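Local coordinates for protein intracellular serine protease (Bacillus licheniformis, PDB 4ZOQ) that probably cleaves peptide bonds as a serine endopeptidase of the subtilisin-like S8 family and, as a lanthipeptide protease, cuts peptides sequence-specifically, at residues I119-M123 against A154-A159; H165-V169 against S302-V306. All blocks are in the same frame, centred on the assembly; numbering follows the deposited sequence.

Interaction 1: residues I119-M123 against A154-A159; sequences IMKAM and AYQRAA
Two alpha-helices run side by side on one face of the mostly parallel central sheet, as in the alpha/beta fold of subtilases: I119-M123 lies within helix 116-128, which precedes strand 133-136, and A154-A159 within helix 146-164, between strands 133-136 and 168-172. The two short axes are nearly parallel, 17° apart (signed +17°), and approach to 9.5 Å. M120 and A158 set the register, with their CA atoms 5.9 Å apart. A154 CB lies 3.7 Å from SD of M120, whose m, t side chain reaches across. Y155 fills the groove between the helices. Its chi1 of -140° lies between rotamer wells and turns one ring face to M120, so that M120 CG sits 4.1 Å from the Y155 ring centroid in a CH-pi contact and M120 SD 4.6 Å from it, an oblique Met-aromatic contact. At the ring edge, M123 SD stands 3.8 Å from Y155 CE2, a second Met-aromatic contact, and I119 CG2 abuts Y155 OH at a tight 3.0 Å. A158 CB is 4.3 Å from M120 CB and 4.0 Å from M123 CE; A159 N is 3.9 Å from M123 CE. I119 and M123 also rest on I50 and I136, while F63 of the neighbouring subunit packs on M120 and A154. With no interhelical hydrogen bond here and no partner for the buried Y155 OH in the model, cohesion depends on apolar and sulfur-aromatic contacts.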
# COMPACT_ATOMS: atom_id res chain seq x y z
N ILE B 119 -9.38 6.21 -2.26
CA ILE B 119 -7.98 5.86 -2.40
C ILE B 119 -7.28 6.95 -3.21
O ILE B 119 -6.18 7.42 -2.85
CB ILE B 119 -7.77 4.48 -3.06
CG1 ILE B 119 -8.42 3.40 -2.20
CG2 ILE B 119 -6.27 4.21 -3.25
CD1 ILE B 119 -8.41 2.05 -2.83
N MET B 120 -7.93 7.37 -4.29
CA MET B 120 -7.41 8.43 -5.14
C MET B 120 -7.27 9.74 -4.36
O MET B 120 -6.24 10.42 -4.46
CB MET B 120 -8.32 8.66 -6.35
CG MET B 120 -8.53 7.44 -7.20
SD MET B 120 -9.37 7.81 -8.77
CE MET B 120 -10.35 6.30 -8.92
N LYS B 121 -8.28 10.06 -3.57
CA LYS B 121 -8.25 11.30 -2.81
C LYS B 121 -7.10 11.26 -1.82
O LYS B 121 -6.38 12.25 -1.66
CB LYS B 121 -9.57 11.54 -2.10
CG LYS B 121 -9.66 12.91 -1.47
CD LYS B 121 -10.97 13.01 -0.70
CE LYS B 121 -12.07 13.58 -1.57
NZ LYS B 121 -13.38 13.55 -0.90
N ALA B 122 -6.94 10.12 -1.16
CA ALA B 122 -5.84 9.94 -0.23
C ALA B 122 -4.49 10.02 -0.95
O ALA B 122 -3.53 10.63 -0.44
CB ALA B 122 -5.96 8.62 0.52
N MET B 123 -4.42 9.48 -2.15
CA MET B 123 -3.17 9.54 -2.89
C MET B 123 -2.80 10.99 -3.10
O MET B 123 -1.67 11.42 -2.82
CB MET B 123 -3.27 8.82 -4.24
CG MET B 123 -3.32 7.30 -4.14
SD MET B 123 -3.62 6.48 -5.73
CE MET B 123 -2.09 6.79 -6.64
N ALA B 154 -9.31 7.69 -14.23
CA ALA B 154 -9.23 8.56 -13.07
C ALA B 154 -8.06 8.15 -12.21
O ALA B 154 -7.27 8.98 -11.73
CB ALA B 154 -10.53 8.47 -12.24
N TYR B 155 -7.94 6.84 -12.06
CA TYR B 155 -7.00 6.26 -11.12
C TYR B 155 -5.59 6.51 -11.65
O TYR B 155 -4.65 6.76 -10.89
CB TYR B 155 -7.26 4.77 -11.02
CG TYR B 155 -7.15 4.25 -9.65
CD1 TYR B 155 -8.04 3.28 -9.20
CD2 TYR B 155 -6.27 4.83 -8.75
CE1 TYR B 155 -7.96 2.80 -7.92
CE2 TYR B 155 -6.19 4.37 -7.47
CZ TYR B 155 -7.04 3.36 -7.06
OH TYR B 155 -7.02 2.87 -5.78
N GLN B 156 -5.49 6.48 -12.98
CA GLN B 156 -4.23 6.72 -13.66
C GLN B 156 -3.78 8.17 -13.48
O GLN B 156 -2.58 8.46 -13.41
CB GLN B 156 -4.36 6.34 -15.14
CG GLN B 156 -3.06 6.35 -15.91
CD GLN B 156 -2.02 5.39 -15.33
OE1 GLN B 156 -2.15 4.16 -15.42
NE2 GLN B 156 -0.97 5.95 -14.73
N ARG B 157 -4.73 9.09 -13.35
CA ARG B 157 -4.37 10.49 -13.19
C ARG B 157 -3.79 10.71 -11.81
O ARG B 157 -2.81 11.43 -11.66
CB ARG B 157 -5.59 11.38 -13.38
CG ARG B 157 -6.07 11.55 -14.79
CD ARG B 157 -7.24 12.53 -14.83
NE ARG B 157 -7.80 12.67 -16.17
CZ ARG B 157 -8.80 13.49 -16.48
NH1 ARG B 157 -9.40 14.21 -15.54
NH2 ARG B 157 -9.22 13.56 -17.74
N ALA B 158 -4.35 10.02 -10.82
CA ALA B 158 -3.80 10.06 -9.47
C ALA B 158 -2.36 9.56 -9.46
O ALA B 158 -1.47 10.17 -8.85
CB ALA B 158 -4.67 9.23 -8.53
N ALA B 159 -2.13 8.47 -10.18
CA ALA B 159 -0.80 7.89 -10.24
C ALA B 159 0.16 8.82 -10.95
O ALA B 159 1.33 8.97 -10.54
CB ALA B 159 -0.84 6.52 -10.92

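Interaction 2: residues H165-V169 against S302-V306; sequences HQVLV and SAKQV
Q166 and L168 carry this contact from the side of H165-V169, the turn leading into strand 168-172. Q166 has positive phi (62°/32°) and is the C' residue of the Schellman motif ending helix 146-164; V167 and L168 are extended. Opposite, S302 is the N-cap of helix 303-313, and the CA atoms of Q166 and A303 lie 4.9 Å apart. An m, m rotamer curls Q166 so that OE1 accepts A303 N at 2.9 Å (164°); a water bonded to Q166 OE1 (2.7 Å) accepts from K304 N (3.1 Å). S302, chi1 p, completes a capping box with Q305: Q305 N donates to S302 OG (3.0 Å), and Q305 OE1 also accepts S302 N (2.7 Å). Next to these polar bonds L168, m, t, spreads its methyls, CD2 3.8 Å from A303 CB and CD1 3.6 Å from V306 CG1 (V306 chi1 t). V306 also packs on helix 275-297. Amides of the first helical turn, which lack intrahelical acceptors, are thus served by side chains and water beside an apolar contact.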
# COMPACT_ATOMS: atom_id res chain seq x y z
N HIS B 165 5.31 14.46 -8.95
CA HIS B 165 5.91 15.08 -7.79
C HIS B 165 6.95 14.20 -7.12
O HIS B 165 7.31 14.43 -5.96
CB HIS B 165 4.84 15.47 -6.78
CG HIS B 165 4.00 16.63 -7.21
ND1 HIS B 165 2.89 16.50 -8.03
CD2 HIS B 165 4.14 17.97 -6.99
CE1 HIS B 165 2.37 17.69 -8.25
NE2 HIS B 165 3.11 18.60 -7.64
N GLN B 166 7.47 13.24 -7.88
CA GLN B 166 8.55 12.37 -7.43
C GLN B 166 8.19 11.51 -6.19
O GLN B 166 9.05 11.16 -5.39
CB GLN B 166 9.78 13.24 -7.13
CG GLN B 166 10.20 14.07 -8.33
CD GLN B 166 10.65 13.21 -9.49
OE1 GLN B 166 11.17 12.11 -9.29
NE2 GLN B 166 10.45 13.69 -10.71
N VAL B 167 6.92 11.13 -6.08
CA VAL B 167 6.47 10.27 -4.99
C VAL B 167 6.28 8.82 -5.44
O VAL B 167 5.51 8.56 -6.36
CB VAL B 167 5.16 10.77 -4.39
CG1 VAL B 167 4.79 9.90 -3.24
CG2 VAL B 167 5.29 12.22 -3.96
N LEU B 168 6.97 7.90 -4.78
CA LEU B 168 6.84 6.47 -5.08
C LEU B 168 5.54 5.92 -4.53
O LEU B 168 5.11 6.30 -3.43
CB LEU B 168 8.01 5.71 -4.48
CG LEU B 168 9.29 6.09 -5.21
CD1 LEU B 168 10.48 5.79 -4.35
CD2 LEU B 168 9.35 5.33 -6.52
N VAL B 169 4.90 5.07 -5.32
CA VAL B 169 3.67 4.41 -4.91
C VAL B 169 3.83 2.90 -5.05
O VAL B 169 4.02 2.38 -6.14
CB VAL B 169 2.46 4.89 -5.75
CG1 VAL B 169 1.17 4.20 -5.29
CG2 VAL B 169 2.33 6.42 -5.69
N SER B 302 15.45 11.50 -7.03
CA SER B 302 14.24 11.37 -7.83
C SER B 302 13.61 9.99 -7.55
O SER B 302 14.30 9.11 -7.02
CB SER B 302 14.55 11.51 -9.31
OG SER B 302 15.29 10.40 -9.75
N ALA B 303 12.32 9.83 -7.87
CA ALA B 303 11.62 8.55 -7.76
C ALA B 303 12.34 7.49 -8.57
O ALA B 303 12.39 6.32 -8.19
CB ALA B 303 10.18 8.67 -8.22
N LYS B 304 12.90 7.91 -9.70
CA LYS B 304 13.63 7.01 -10.59
C LYS B 304 14.92 6.56 -9.95
O LYS B 304 15.30 5.40 -10.06
CB LYS B 304 13.99 7.72 -11.90
CG LYS B 304 13.03 7.55 -13.04
CD LYS B 304 13.56 8.25 -14.31
CE LYS B 304 12.48 8.32 -15.40
NZ LYS B 304 12.74 9.36 -16.43
N GLN B 305 15.58 7.46 -9.25
CA GLN B 305 16.81 7.08 -8.57
C GLN B 305 16.58 6.00 -7.52
O GLN B 305 17.35 5.05 -7.43
CB GLN B 305 17.46 8.29 -7.94
CG GLN B 305 18.28 9.09 -8.91
CD GLN B 305 18.76 10.39 -8.31
OE1 GLN B 305 17.97 11.29 -8.02
NE2 GLN B 305 20.07 10.48 -8.05
N VAL B 306 15.52 6.15 -6.72
CA VAL B 306 15.20 5.17 -5.69
C VAL B 306 14.79 3.86 -6.33
O VAL B 306 15.25 2.79 -5.93
CB VAL B 306 14.11 5.67 -4.75
CG1 VAL B 306 13.86 4.65 -3.66
CG2 VAL B 306 14.55 6.98 -4.14
O HOH W 1 11.65 10.28 -11.17

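In the fold
Both contacts draw on one continuous piece of chain: helix 146-164 supplies the second segment of interaction 1, and the turn and strand that follow it supply the first segment of interaction 2. Their centres are 16 Å apart, and they do not touch. Interaction 1 is wholly buried and joins two neighbouring helices lying against the central sheet, with the side chain of I119 about 9 Å from that of D51, predicted to belong to the charge relay system. Interaction 2, away from those sites, is only partly buried and brings the C-terminal region to the strand's start. Accordingly, methionine and tyrosine dominate the former, whereas the latter adds a hydrogen bond and water to its aliphatic contacts.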